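Local coordinates for protein putative ManD family dehydratase (PDB 3T6C) that dehydrates D-gluconate to 2-dehydro-3-deoxy-D-gluconate with low activity in vitro, using one magnesium ion per subunit, as a member of the mandelate racemase/muconate lactonizing enzyme family, at residues P54-L59 with K125-G130; P81-K86 with E92-S97; A221-I226 with I257-A262; E281-L286 with K313-I318. One frame throughout, in Å; residues are numbered along the deposited sequence.

Contact 1: P54-L59 with K125-G130; sequences PGLYGL and KGKQAG
Leu56 and Lys127 bring the two backbones to within 7.3 Å, CA to CA, where the start of strand 57-61 passes the last turn of helix 108-129. The long side chain of Lys127 does most of the bridging. Extended beyond CG, it runs past Leu56 in the opposite sense, and Leu56 CD1 presses on Lys127 CB at 3.5 Å, tighter than an ordinary carbon contact. The ammonium then reaches the strand: Lys127 NZ donates to Tyr57 O at 2.8 Å, tilted 32° out of the carbonyl plane. A water bound to the same nitrogen accepts from Tyr57 N and donates to Gly55 O, so lysine and water together hold three backbone polar groups of the 54-59 segment. Tyr57 CG sits between its backbone N and carbonyl carbon (chi1 52°), which folds the ring back over this water and sets Lys127 NZ 4.3 Å from the ring centroid, an off-centre cation-pi contact. Asp409 takes the phenol hydroxyl. The helix ends just beyond in a Schellman motif with Gly130 as C-prime residue, while the strand is one of two edge strands, within this chain, of the three-stranded antiparallel sheet, hydrogen-bonded through Gly58 to Ile49 of strand 44-51.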
loop_
_atom_site.group_PDB
_atom_site.type_symbol
_atom_site.label_atom_id
_atom_site.label_comp_id
_atom_site.label_asym_id
_atom_site.label_seq_id
_atom_site.Cartn_x
_atom_site.Cartn_y
_atom_site.Cartn_z
ATOM N N PRO A 54 -17.466 28.019 49.078
ATOM C CA PRO A 54 -18.766 28.635 48.820
ATOM C C PRO A 54 -18.731 29.452 47.539
ATOM O O PRO A 54 -17.839 30.268 47.280
ATOM C CB PRO A 54 -18.986 29.546 50.031
ATOM C CG PRO A 54 -18.065 28.992 51.106
ATOM C CD PRO A 54 -16.891 28.400 50.383
ATOM N N GLY A 55 -19.731 29.201 46.726
ATOM C CA GLY A 55 -19.905 29.913 45.489
ATOM C C GLY A 55 -19.094 29.461 44.288
ATOM O O GLY A 55 -19.322 29.987 43.211
ATOM N N LEU A 56 -18.152 28.530 44.469
ATOM C CA LEU A 56 -17.310 28.035 43.377
ATOM C C LEU A 56 -17.919 26.716 42.912
ATOM O O LEU A 56 -17.947 25.720 43.661
ATOM C CB LEU A 56 -15.890 27.808 43.844
ATOM C CG LEU A 56 -14.947 27.106 42.871
ATOM C CD1 LEU A 56 -14.898 27.763 41.497
ATOM C CD2 LEU A 56 -13.544 27.062 43.433
ATOM N N TYR A 57 -18.451 26.712 41.694
ATOM C CA TYR A 57 -19.049 25.494 41.127
ATOM C C TYR A 57 -18.759 25.515 39.640
ATOM O O TYR A 57 -18.339 26.531 39.079
ATOM C CB TYR A 57 -20.548 25.422 41.359
ATOM C CG TYR A 57 -21.330 26.666 40.925
ATOM C CD1 TYR A 57 -21.698 26.858 39.598
ATOM C CD2 TYR A 57 -21.603 27.663 41.840
ATOM C CE1 TYR A 57 -22.386 28.000 39.197
ATOM C CE2 TYR A 57 -22.309 28.810 41.458
ATOM C CZ TYR A 57 -22.676 28.964 40.119
ATOM O OH TYR A 57 -23.358 30.094 39.730
ATOM N N GLY A 58 -18.808 24.342 39.022
ATOM C CA GLY A 58 -18.662 24.261 37.571
ATOM C C GLY A 58 -19.945 23.865 36.844
ATOM O O GLY A 58 -20.695 23.037 37.352
ATOM N N LEU A 59 -20.066 24.272 35.591
ATOM C CA LEU A 59 -21.174 23.855 34.753
ATOM C C LEU A 59 -20.660 23.184 33.489
ATOM O O LEU A 59 -19.641 23.583 32.898
ATOM C CB LEU A 59 -22.013 25.074 34.336
ATOM C CG LEU A 59 -22.646 25.854 35.507
ATOM C CD1 LEU A 59 -23.325 27.127 34.917
ATOM C CD2 LEU A 59 -23.644 24.998 36.277
ATOM N N LYS A 125 -11.681 24.963 36.965
ATOM C CA LYS A 125 -10.256 25.312 36.800
ATOM C C LYS A 125 -10.094 26.772 36.412
ATOM O O LYS A 125 -9.253 27.483 36.971
ATOM C CB LYS A 125 -9.632 24.396 35.747
ATOM C CG LYS A 125 -8.091 24.615 35.514
ATOM C CD LYS A 125 -7.207 23.987 36.640
ATOM C CE LYS A 125 -7.361 22.460 36.715
ATOM N NZ LYS A 125 -6.173 21.869 37.365
ATOM N N GLY A 126 -10.912 27.249 35.486
ATOM C CA GLY A 126 -10.802 28.670 35.110
ATOM C C GLY A 126 -11.230 29.569 36.268
ATOM O O GLY A 126 -10.610 30.599 36.522
ATOM N N LYS A 127 -12.280 29.202 36.996
ATOM C CA LYS A 127 -12.668 30.028 38.099
ATOM C C LYS A 127 -11.590 30.052 39.195
ATOM O O LYS A 127 -11.342 31.104 39.787
ATOM C CB LYS A 127 -14.013 29.583 38.661
ATOM C CG LYS A 127 -15.191 29.901 37.711
ATOM C CD LYS A 127 -16.452 29.112 38.153
ATOM C CE LYS A 127 -17.641 29.546 37.286
ATOM N NZ LYS A 127 -18.926 28.824 37.676
ATOM N N GLN A 128 -10.964 28.907 39.455
ATOM C CA GLN A 128 -9.841 28.838 40.412
ATOM C C GLN A 128 -8.691 29.747 39.972
ATOM O O GLN A 128 -8.058 30.460 40.790
ATOM C CB GLN A 128 -9.377 27.393 40.516
ATOM C CG GLN A 128 -8.199 27.191 41.435
ATOM C CD GLN A 128 -7.735 25.758 41.390
ATOM O OE1 GLN A 128 -7.869 25.075 40.359
ATOM N NE2 GLN A 128 -7.151 25.288 42.491
ATOM N N ALA A 129 -8.415 29.732 38.669
ATOM C CA ALA A 129 -7.345 30.535 38.100
ATOM C C ALA A 129 -7.711 32.001 37.961
ATOM O O ALA A 129 -6.821 32.840 37.694
ATOM C CB ALA A 129 -6.955 30.009 36.694
ATOM N N GLY A 130 -9.012 32.313 38.028
ATOM C CA GLY A 130 -9.462 33.657 37.678
ATOM C C GLY A 130 -9.345 33.995 36.188
ATOM O O GLY A 130 -9.209 35.181 35.839
HETATM O O HOH W 1 -18.856 29.601 40.484
#

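Contact 2: P81-K86 with E92-S97; sequences PFLIGK and EDIWQS
Phe82 turns the edge of its ring against Ser97, its CZ lying 3.5 Å from Ser97 OG, with Ser97 CB in the ring plane as well. The torsion behind this is chi1 177°, which swings the ring across from the end of helix 68-83 to helix 91-100. Beside it, Leu83 and Ile94 cross at about a right angle and meet through one methyl each, Leu83 CD2 to Ile94 CG2 at 3.6 Å. These two helices of the N-terminal domain are joined by a short link that begins with a type II turn from Leu83 to Lys86, and the turn brings the lysine back over the aromatic ring. Lys86 NZ stands 3.3 Å above one face of Phe82, over its centre, and donates to Phe82 O at 2.9 Å. A water carries the link onward, accepting from Lys86 NZ and donating to Ser97 OG. The serine hydroxyl spends its own proton on Asp93 O, at 2.7 Å, and Ser97 N reaches that oxygen from the opposite face of the carbonyl plane. Helix 108-129 packs on Leu83 and Ile94, and Asn424 of the third subunit packs on Phe82. The chemistry is therefore divided: a methyl pair and a ring edge set against a serine join the helices directly, whereas a water bridges the buried hydroxyl and the ammonium, each also tied to a carbonyl of its own segment.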
loop_
_atom_site.group_PDB
_atom_site.type_symbol
_atom_site.label_atom_id
_atom_site.label_comp_id
_atom_site.label_asym_id
_atom_site.label_seq_id
_atom_site.Cartn_x
_atom_site.Cartn_y
_atom_site.Cartn_z
ATOM N N PRO A 81 -21.785 9.793 41.991
ATOM C CA PRO A 81 -21.181 9.178 43.176
ATOM C C PRO A 81 -19.683 8.907 43.011
ATOM O O PRO A 81 -18.905 8.943 43.990
ATOM C CB PRO A 81 -21.986 7.867 43.381
ATOM C CG PRO A 81 -22.744 7.652 42.076
ATOM C CD PRO A 81 -22.953 9.032 41.496
ATOM N N PHE A 82 -19.264 8.619 41.773
ATOM C CA PHE A 82 -17.835 8.376 41.463
ATOM C C PHE A 82 -16.988 9.589 41.821
ATOM O O PHE A 82 -15.793 9.450 42.155
ATOM C CB PHE A 82 -17.761 8.098 39.958
ATOM C CG PHE A 82 -16.365 7.902 39.406
ATOM C CD1 PHE A 82 -15.727 8.915 38.702
ATOM C CD2 PHE A 82 -15.751 6.666 39.485
ATOM C CE1 PHE A 82 -14.450 8.740 38.139
ATOM C CE2 PHE A 82 -14.477 6.457 38.934
ATOM C CZ PHE A 82 -13.817 7.480 38.241
ATOM N N LEU A 83 -17.545 10.789 41.682
ATOM C CA LEU A 83 -16.747 12.019 41.879
ATOM C C LEU A 83 -16.682 12.594 43.281
ATOM O O LEU A 83 -15.745 13.340 43.623
ATOM C CB LEU A 83 -17.272 13.145 40.974
ATOM C CG LEU A 83 -17.107 12.844 39.485
ATOM C CD1 LEU A 83 -17.938 13.783 38.668
ATOM C CD2 LEU A 83 -15.616 12.967 39.120
ATOM N N ILE A 84 -17.622 12.207 44.138
ATOM C CA ILE A 84 -17.730 12.894 45.396
ATOM C C ILE A 84 -16.456 12.656 46.220
ATOM O O ILE A 84 -15.971 11.507 46.325
ATOM C CB ILE A 84 -18.982 12.435 46.186
ATOM C CG1 ILE A 84 -20.260 12.654 45.369
ATOM C CG2 ILE A 84 -19.010 13.201 47.527
ATOM C CD1 ILE A 84 -20.439 14.089 44.908
ATOM N N GLY A 85 -15.912 13.752 46.773
ATOM C CA GLY A 85 -14.712 13.756 47.581
ATOM C C GLY A 85 -13.436 13.905 46.804
ATOM O O GLY A 85 -12.376 14.043 47.421
ATOM N N LYS A 86 -13.490 13.840 45.475
ATOM C CA LYS A 86 -12.282 14.007 44.639
ATOM C C LYS A 86 -11.862 15.430 44.386
ATOM O O LYS A 86 -12.702 16.329 44.375
ATOM C CB LYS A 86 -12.477 13.282 43.298
ATOM C CG LYS A 86 -12.484 11.762 43.522
ATOM C CD LYS A 86 -12.725 11.014 42.226
ATOM C CE LYS A 86 -12.691 9.507 42.527
ATOM N NZ LYS A 86 -13.112 8.719 41.325
ATOM N N GLU A 92 -7.537 15.538 33.800
ATOM C CA GLU A 92 -7.210 14.417 32.929
ATOM C C GLU A 92 -7.361 13.075 33.638
ATOM O O GLU A 92 -7.835 12.121 33.035
ATOM C CB GLU A 92 -5.757 14.573 32.476
ATOM C CG GLU A 92 -5.346 13.538 31.442
ATOM C CD GLU A 92 -5.905 13.803 30.058
ATOM O OE1 GLU A 92 -5.876 14.960 29.590
ATOM O OE2 GLU A 92 -6.330 12.822 29.430
ATOM N N ASP A 93 -6.955 13.003 34.911
ATOM C CA ASP A 93 -7.022 11.735 35.647
ATOM C C ASP A 93 -8.498 11.396 35.828
ATOM O O ASP A 93 -8.869 10.223 35.716
ATOM C CB ASP A 93 -6.348 11.875 37.023
ATOM C CG ASP A 93 -6.358 10.571 37.794
ATOM O OD1 ASP A 93 -5.591 9.656 37.434
ATOM O OD2 ASP A 93 -7.100 10.453 38.801
ATOM N N ILE A 94 -9.351 12.392 36.111
ATOM C CA ILE A 94 -10.778 12.134 36.207
ATOM C C ILE A 94 -11.371 11.723 34.845
ATOM O O ILE A 94 -12.166 10.786 34.774
ATOM C CB ILE A 94 -11.519 13.349 36.804
ATOM C CG1 ILE A 94 -11.137 13.504 38.295
ATOM C CG2 ILE A 94 -13.067 13.218 36.594
ATOM C CD1 ILE A 94 -11.666 14.829 38.862
ATOM N N TRP A 95 -10.985 12.403 33.755
ATOM C CA TRP A 95 -11.515 12.026 32.455
ATOM C C TRP A 95 -11.127 10.574 32.136
ATOM O O TRP A 95 -11.971 9.781 31.739
ATOM C CB TRP A 95 -10.947 12.960 31.347
ATOM C CG TRP A 95 -11.769 12.837 30.064
ATOM C CD1 TRP A 95 -12.895 13.574 29.716
ATOM C CD2 TRP A 95 -11.575 11.876 29.030
ATOM N NE1 TRP A 95 -13.383 13.122 28.501
ATOM C CE2 TRP A 95 -12.578 12.088 28.060
ATOM C CE3 TRP A 95 -10.636 10.841 28.842
ATOM C CZ2 TRP A 95 -12.667 11.313 26.907
ATOM C CZ3 TRP A 95 -10.714 10.075 27.689
ATOM C CH2 TRP A 95 -11.730 10.316 26.742
ATOM N N GLN A 96 -9.828 10.235 32.265
ATOM C CA GLN A 96 -9.389 8.895 31.900
ATOM C C GLN A 96 -10.056 7.830 32.758
ATOM O O GLN A 96 -10.517 6.812 32.255
ATOM C CB GLN A 96 -7.863 8.804 32.081
ATOM C CG GLN A 96 -7.072 9.702 31.144
ATOM C CD GLN A 96 -7.161 9.238 29.699
ATOM O OE1 GLN A 96 -7.385 8.065 29.456
ATOM N NE2 GLN A 96 -6.993 10.156 28.744
ATOM N N SER A 97 -10.110 8.065 34.063
ATOM C CA SER A 97 -10.755 7.097 34.963
ATOM C C SER A 97 -12.290 7.057 34.810
ATOM O O SER A 97 -12.880 5.945 34.786
ATOM C CB SER A 97 -10.316 7.341 36.423
ATOM O OG SER A 97 -10.748 8.635 36.882
HETATM O O HOH W 2 -11.201 9.600 39.440
#

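Contact 3: A221-I226 with I257-A262; sequences AYAKSI and IHMAKA
The ring of Tyr222 meets the methyl end of Met259 obliquely, with Tyr222 CE2 and Met259 CE 4.1 Å apart and the two side chains crossing at about a right angle. This is packing between two neighbouring outer helices of the modified TIM barrel found in the enolase superfamily. Strand 242-246 lies between helices 219-237 and 253-262 in the chain and strand 270-272 follows; the helices run nearly parallel, their short segments inclined by 13° and their axes coming within 10.1 Å. One methyl group does nearly all the joining. Met259 has CG anti to its backbone N (chi1 172°), stays extended to the sulfur and then bends (chi3 -76°), which lays CE in a hollow made by Tyr222, Ala223 and Ile226. The hollow is floored by backbone, since Met259 CE approaches Ala223 CA to 3.7 Å. About a right angle round the methyl from Ala223 CA, Ile226 presents its branch point, with CB 3.8 Å from Met259 CE and both CG1 and CG2 nearby. Leu271 of strand 270-272 also touches Met259, continuing the apolar layer toward the barrel wall. The phenol is hydrogen-bonded to His245 of strand 242-246, and the tyrosine side chain comes to about 7 Å from that of Asp246, a magnesium ligand. Within the helix, Ser225 OG donates to Tyr222 O at 2.8 Å, in the carbonyl plane and on a lone pair, while Ser225 N uses the same oxygen.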
loop_
_atom_site.group_PDB
_atom_site.type_symbol
_atom_site.label_atom_id
_atom_site.label_comp_id
_atom_site.label_asym_id
_atom_site.label_seq_id
_atom_site.Cartn_x
_atom_site.Cartn_y
_atom_site.Cartn_z
ATOM N N ALA A 221 -34.039 12.261 -6.107
ATOM C CA ALA A 221 -34.553 13.587 -6.443
ATOM C C ALA A 221 -33.831 14.656 -5.649
ATOM O O ALA A 221 -33.547 15.743 -6.163
ATOM C CB ALA A 221 -36.082 13.619 -6.190
ATOM N N TYR A 222 -33.547 14.363 -4.398
ATOM C CA TYR A 222 -32.737 15.273 -3.559
ATOM C C TYR A 222 -31.361 15.530 -4.226
ATOM O O TYR A 222 -30.983 16.693 -4.458
ATOM C CB TYR A 222 -32.610 14.697 -2.144
ATOM C CG TYR A 222 -31.414 15.291 -1.437
ATOM C CD1 TYR A 222 -31.406 16.628 -1.012
ATOM C CD2 TYR A 222 -30.313 14.530 -1.228
ATOM C CE1 TYR A 222 -30.225 17.171 -0.409
ATOM C CE2 TYR A 222 -29.166 15.038 -0.631
ATOM C CZ TYR A 222 -29.123 16.346 -0.222
ATOM O OH TYR A 222 -27.941 16.800 0.348
ATOM N N ALA A 223 -30.610 14.469 -4.553
ATOM C CA ALA A 223 -29.213 14.643 -5.028
ATOM C C ALA A 223 -29.210 15.481 -6.288
ATOM O O ALA A 223 -28.404 16.384 -6.428
ATOM C CB ALA A 223 -28.578 13.305 -5.311
ATOM N N LYS A 224 -30.145 15.204 -7.195
ATOM C CA LYS A 224 -30.172 15.963 -8.470
ATOM C C LYS A 224 -30.537 17.430 -8.237
ATOM O O LYS A 224 -30.098 18.305 -8.996
ATOM C CB LYS A 224 -31.112 15.277 -9.476
ATOM C CG LYS A 224 -30.658 13.882 -9.884
ATOM C CD LYS A 224 -31.713 13.213 -10.779
ATOM C CE LYS A 224 -31.267 11.854 -11.310
ATOM N NZ LYS A 224 -31.611 10.747 -10.388
ATOM N N SER A 225 -31.293 17.735 -7.199
ATOM C CA SER A 225 -31.748 19.094 -6.991
ATOM C C SER A 225 -30.598 19.996 -6.582
ATOM O O SER A 225 -30.663 21.230 -6.774
ATOM C CB SER A 225 -32.868 19.146 -5.932
ATOM O OG SER A 225 -32.376 19.090 -4.582
ATOM N N ILE A 226 -29.571 19.398 -5.983
ATOM C CA ILE A 226 -28.585 20.216 -5.271
ATOM C C ILE A 226 -27.644 21.062 -6.185
ATOM O O ILE A 226 -27.460 22.262 -5.946
ATOM C CB ILE A 226 -27.846 19.381 -4.190
ATOM C CG1 ILE A 226 -28.783 19.007 -3.031
ATOM C CG2 ILE A 226 -26.685 20.197 -3.529
ATOM C CD1 ILE A 226 -29.657 20.180 -2.441
ATOM N N ILE A 257 -20.312 10.983 -4.010
ATOM C CA ILE A 257 -19.099 11.298 -4.769
ATOM C C ILE A 257 -19.506 12.112 -5.991
ATOM O O ILE A 257 -18.912 13.179 -6.252
ATOM C CB ILE A 257 -18.340 10.029 -5.167
ATOM C CG1 ILE A 257 -17.842 9.351 -3.900
ATOM C CG2 ILE A 257 -17.185 10.363 -6.136
ATOM C CD1 ILE A 257 -17.108 7.980 -4.088
ATOM N N HIS A 258 -20.539 11.660 -6.736
ATOM C CA HIS A 258 -20.970 12.439 -7.881
ATOM C C HIS A 258 -21.413 13.871 -7.455
ATOM O O HIS A 258 -21.031 14.869 -8.088
ATOM C CB HIS A 258 -22.133 11.727 -8.580
ATOM C CG HIS A 258 -22.728 12.534 -9.689
ATOM N ND1 HIS A 258 -22.327 12.408 -10.999
ATOM C CD2 HIS A 258 -23.643 13.535 -9.666
ATOM C CE1 HIS A 258 -23.006 13.260 -11.744
ATOM N NE2 HIS A 258 -23.792 13.973 -10.960
ATOM N N MET A 259 -22.153 13.986 -6.340
ATOM C CA MET A 259 -22.602 15.286 -5.874
ATOM C C MET A 259 -21.381 16.154 -5.534
ATOM O O MET A 259 -21.353 17.347 -5.914
ATOM C CB MET A 259 -23.509 15.140 -4.622
ATOM C CG MET A 259 -23.832 16.549 -3.972
ATOM S SD MET A 259 -24.810 16.410 -2.430
ATOM C CE MET A 259 -26.252 16.085 -3.347
ATOM N N ALA A 260 -20.396 15.622 -4.784
ATOM C CA ALA A 260 -19.201 16.432 -4.472
ATOM C C ALA A 260 -18.554 16.971 -5.789
ATOM O O ALA A 260 -18.179 18.168 -5.901
ATOM C CB ALA A 260 -18.193 15.575 -3.675
ATOM N N LYS A 261 -18.428 16.116 -6.789
ATOM C CA LYS A 261 -17.832 16.561 -8.056
ATOM C C LYS A 261 -18.689 17.600 -8.760
ATOM O O LYS A 261 -18.174 18.581 -9.347
ATOM C CB LYS A 261 -17.624 15.330 -8.956
ATOM C CG LYS A 261 -16.567 14.395 -8.365
ATOM C CD LYS A 261 -16.552 13.025 -9.039
ATOM C CE LYS A 261 -16.018 13.079 -10.453
ATOM N NZ LYS A 261 -16.044 11.712 -11.126
ATOM N N ALA A 262 -20.005 17.361 -8.780
ATOM C CA ALA A 262 -20.949 18.278 -9.444
ATOM C C ALA A 262 -21.017 19.625 -8.813
ATOM O O ALA A 262 -21.392 20.600 -9.473
ATOM C CB ALA A 262 -22.352 17.650 -9.477
#

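Contact 4: E281-L286 with K313-I318; sequences EWLKML and KLIDYI
The loop from helix 303-311 to strand 317-318, part of the beta/alpha barrel of the enolase superfamily, packs against the neighbouring helix 283-289 through Leu314 and Leu283. Leu314 enters just after Lys313, the C-prime residue of the Schellman motif that closes helix 303-311. It faces Leu283 with their CB atoms 4.0 Å apart. Both leucines place CG anti to the carbonyl carbon, with chi1 of -60° in Leu314, and the loop residue sends CD2 over the helix backbone, 4.0 Å from Leu283 O and 4.1 Å from Lys284 CA. Only carbon meets carbon between the side chains. Leu309 of helix 303-311 touches Leu283, Leu314 and Ile315 alike, while Met296 of strand 294-296 backs Leu283 and Ile315 from the barrel wall. Polar ties lie alongside: Arg287, one turn beyond Leu283, forms a salt bridge with Asp316 and a hydrogen bond with Lys313 O. The side chain of Ile315 is about 7 Å from that of Arg319, a substrate-binding residue; Ile315 itself adds little to the contact, its CG2 lying 4.3 Å from Leu283 CD1.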
loop_
_atom_site.group_PDB
_atom_site.type_symbol
_atom_site.label_atom_id
_atom_site.label_comp_id
_atom_site.label_asym_id
_atom_site.label_seq_id
_atom_site.Cartn_x
_atom_site.Cartn_y
_atom_site.Cartn_z
ATOM N N GLU A 281 -15.247 4.305 5.059
ATOM C CA GLU A 281 -14.261 3.730 4.125
ATOM C C GLU A 281 -14.476 4.241 2.691
ATOM O O GLU A 281 -13.578 4.184 1.897
ATOM C CB GLU A 281 -14.331 2.189 4.191
ATOM C CG GLU A 281 -13.685 1.695 5.480
ATOM C CD GLU A 281 -13.862 0.197 5.729
ATOM O OE1 GLU A 281 -14.523 -0.493 4.910
ATOM O OE2 GLU A 281 -13.384 -0.257 6.800
ATOM N N TRP A 282 -15.663 4.772 2.382
ATOM C CA TRP A 282 -15.901 5.280 1.049
ATOM C C TRP A 282 -15.212 6.641 0.795
ATOM O O TRP A 282 -15.144 7.105 -0.357
ATOM C CB TRP A 282 -17.431 5.430 0.855
ATOM C CG TRP A 282 -18.123 4.112 0.607
ATOM C CD1 TRP A 282 -18.604 3.207 1.557
ATOM C CD2 TRP A 282 -18.372 3.530 -0.681
ATOM N NE1 TRP A 282 -19.147 2.127 0.890
ATOM C CE2 TRP A 282 -19.004 2.282 -0.466
ATOM C CE3 TRP A 282 -18.127 3.946 -1.994
ATOM C CZ2 TRP A 282 -19.407 1.446 -1.517
ATOM C CZ3 TRP A 282 -18.536 3.104 -3.055
ATOM C CH2 TRP A 282 -19.162 1.881 -2.814
ATOM N N LEU A 283 -14.773 7.314 1.850
ATOM C CA LEU A 283 -14.157 8.622 1.634
ATOM C C LEU A 283 -12.815 8.484 0.919
ATOM O O LEU A 283 -12.412 9.467 0.283
ATOM C CB LEU A 283 -13.998 9.423 2.956
ATOM C CG LEU A 283 -15.360 9.897 3.459
ATOM C CD1 LEU A 283 -15.194 10.430 4.908
ATOM C CD2 LEU A 283 -15.909 10.993 2.581
ATOM N N LYS A 284 -12.140 7.326 0.996
ATOM C CA LYS A 284 -10.904 7.167 0.204
ATOM C C LYS A 284 -11.216 7.360 -1.277
ATOM O O LYS A 284 -10.556 8.120 -1.990
ATOM C CB LYS A 284 -10.314 5.797 0.426
ATOM C CG LYS A 284 -9.119 5.609 -0.544
ATOM C CD LYS A 284 -8.344 4.347 -0.134
ATOM C CE LYS A 284 -7.342 3.952 -1.191
ATOM N NZ LYS A 284 -6.854 2.578 -0.917
ATOM N N MET A 285 -12.282 6.736 -1.761
ATOM C CA MET A 285 -12.620 6.908 -3.151
ATOM C C MET A 285 -13.021 8.338 -3.464
ATOM O O MET A 285 -12.593 8.930 -4.485
ATOM C CB MET A 285 -13.757 5.949 -3.507
ATOM C CG MET A 285 -14.168 6.096 -4.962
ATOM S SD MET A 285 -15.471 4.913 -5.392
ATOM C CE MET A 285 -15.882 5.459 -7.056
ATOM N N LEU A 286 -13.888 8.908 -2.623
ATOM C CA LEU A 286 -14.309 10.290 -2.857
ATOM C C LEU A 286 -13.111 11.234 -3.015
ATOM O O LEU A 286 -13.120 12.103 -3.907
ATOM C CB LEU A 286 -15.207 10.771 -1.719
ATOM C CG LEU A 286 -15.861 12.118 -1.950
ATOM C CD1 LEU A 286 -17.214 12.148 -1.158
ATOM C CD2 LEU A 286 -15.017 13.314 -1.512
ATOM N N LYS A 313 -6.222 12.544 5.499
ATOM C CA LYS A 313 -6.605 13.780 4.793
ATOM C C LYS A 313 -7.934 13.593 4.051
ATOM O O LYS A 313 -8.124 14.123 2.934
ATOM C CB LYS A 313 -5.501 14.263 3.821
ATOM C CG LYS A 313 -4.068 14.157 4.416
ATOM C CD LYS A 313 -3.884 14.915 5.721
ATOM C CE LYS A 313 -2.407 14.979 6.142
ATOM N NZ LYS A 313 -1.904 13.574 6.505
ATOM N N LEU A 314 -8.838 12.835 4.667
ATOM C CA LEU A 314 -10.105 12.482 3.995
ATOM C C LEU A 314 -11.182 13.518 4.247
ATOM O O LEU A 314 -12.221 13.485 3.603
ATOM C CB LEU A 314 -10.610 11.058 4.410
ATOM C CG LEU A 314 -9.560 9.999 4.039
ATOM C CD1 LEU A 314 -10.126 8.649 4.464
ATOM C CD2 LEU A 314 -9.191 10.016 2.534
ATOM N N ILE A 315 -10.887 14.490 5.125
ATOM C CA ILE A 315 -11.815 15.576 5.428
ATOM C C ILE A 315 -11.010 16.845 5.603
ATOM O O ILE A 315 -9.782 16.806 5.775
ATOM C CB ILE A 315 -12.666 15.336 6.699
ATOM C CG1 ILE A 315 -11.756 15.181 7.932
ATOM C CG2 ILE A 315 -13.498 14.036 6.561
ATOM C CD1 ILE A 315 -12.566 14.985 9.258
ATOM N N ASP A 316 -11.659 17.962 5.393
ATOM C CA ASP A 316 -11.070 19.267 5.676
ATOM C C ASP A 316 -11.536 19.941 6.940
ATOM O O ASP A 316 -10.892 20.879 7.415
ATOM C CB ASP A 316 -11.349 20.148 4.468
ATOM C CG ASP A 316 -10.943 19.445 3.197
ATOM O OD1 ASP A 316 -11.834 19.038 2.414
ATOM O OD2 ASP A 316 -9.685 19.274 3.026
ATOM N N TYR A 317 -12.665 19.449 7.483
ATOM C CA TYR A 317 -13.267 20.013 8.703
ATOM C C TYR A 317 -13.792 18.899 9.538
ATOM O O TYR A 317 -14.539 18.047 9.051
ATOM C CB TYR A 317 -14.473 20.948 8.369
ATOM C CG TYR A 317 -14.043 22.172 7.569
ATOM C CD1 TYR A 317 -14.048 22.139 6.172
ATOM C CD2 TYR A 317 -13.606 23.332 8.203
ATOM C CE1 TYR A 317 -13.607 23.254 5.418
ATOM C CE2 TYR A 317 -13.166 24.458 7.453
ATOM C CZ TYR A 317 -13.200 24.394 6.089
ATOM O OH TYR A 317 -12.774 25.467 5.339
ATOM N N ILE A 318 -13.441 18.922 10.816
ATOM C CA ILE A 318 -13.952 17.945 11.793
ATOM C C ILE A 318 -15.125 18.615 12.524
ATOM O O ILE A 318 -15.060 19.757 12.982
ATOM C CB ILE A 318 -12.797 17.465 12.723
ATOM C CG1 ILE A 318 -13.319 16.391 13.688
ATOM C CG2 ILE A 318 -12.251 18.579 13.584
ATOM C CD1 ILE A 318 -13.806 15.117 12.976
#

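In the fold
The four contacts illustrate how one chain varies its chemistry with place. Contacts 1 and 2 belong to the N-terminal domain and use elements adjacent in the chain, strand 57-61 then helix 68-83, helix 91-100 then helix 108-129, with contact 2 nested inside contact 1. Contact 1 lies at the surface and relies on a charged side chain, backbone carbonyls and water. Contact 2 is buried yet still uses a water beside its apolar pair. In the barrel, buried contact 3 and partly buried contact 4 are joined by apolar packing, and helix 253-262 of contact 3 rests on helix 283-289 of contact 4. Contacts 1 and 3 stand on opposite sides of the chain's centre, their centres about 49 Å apart.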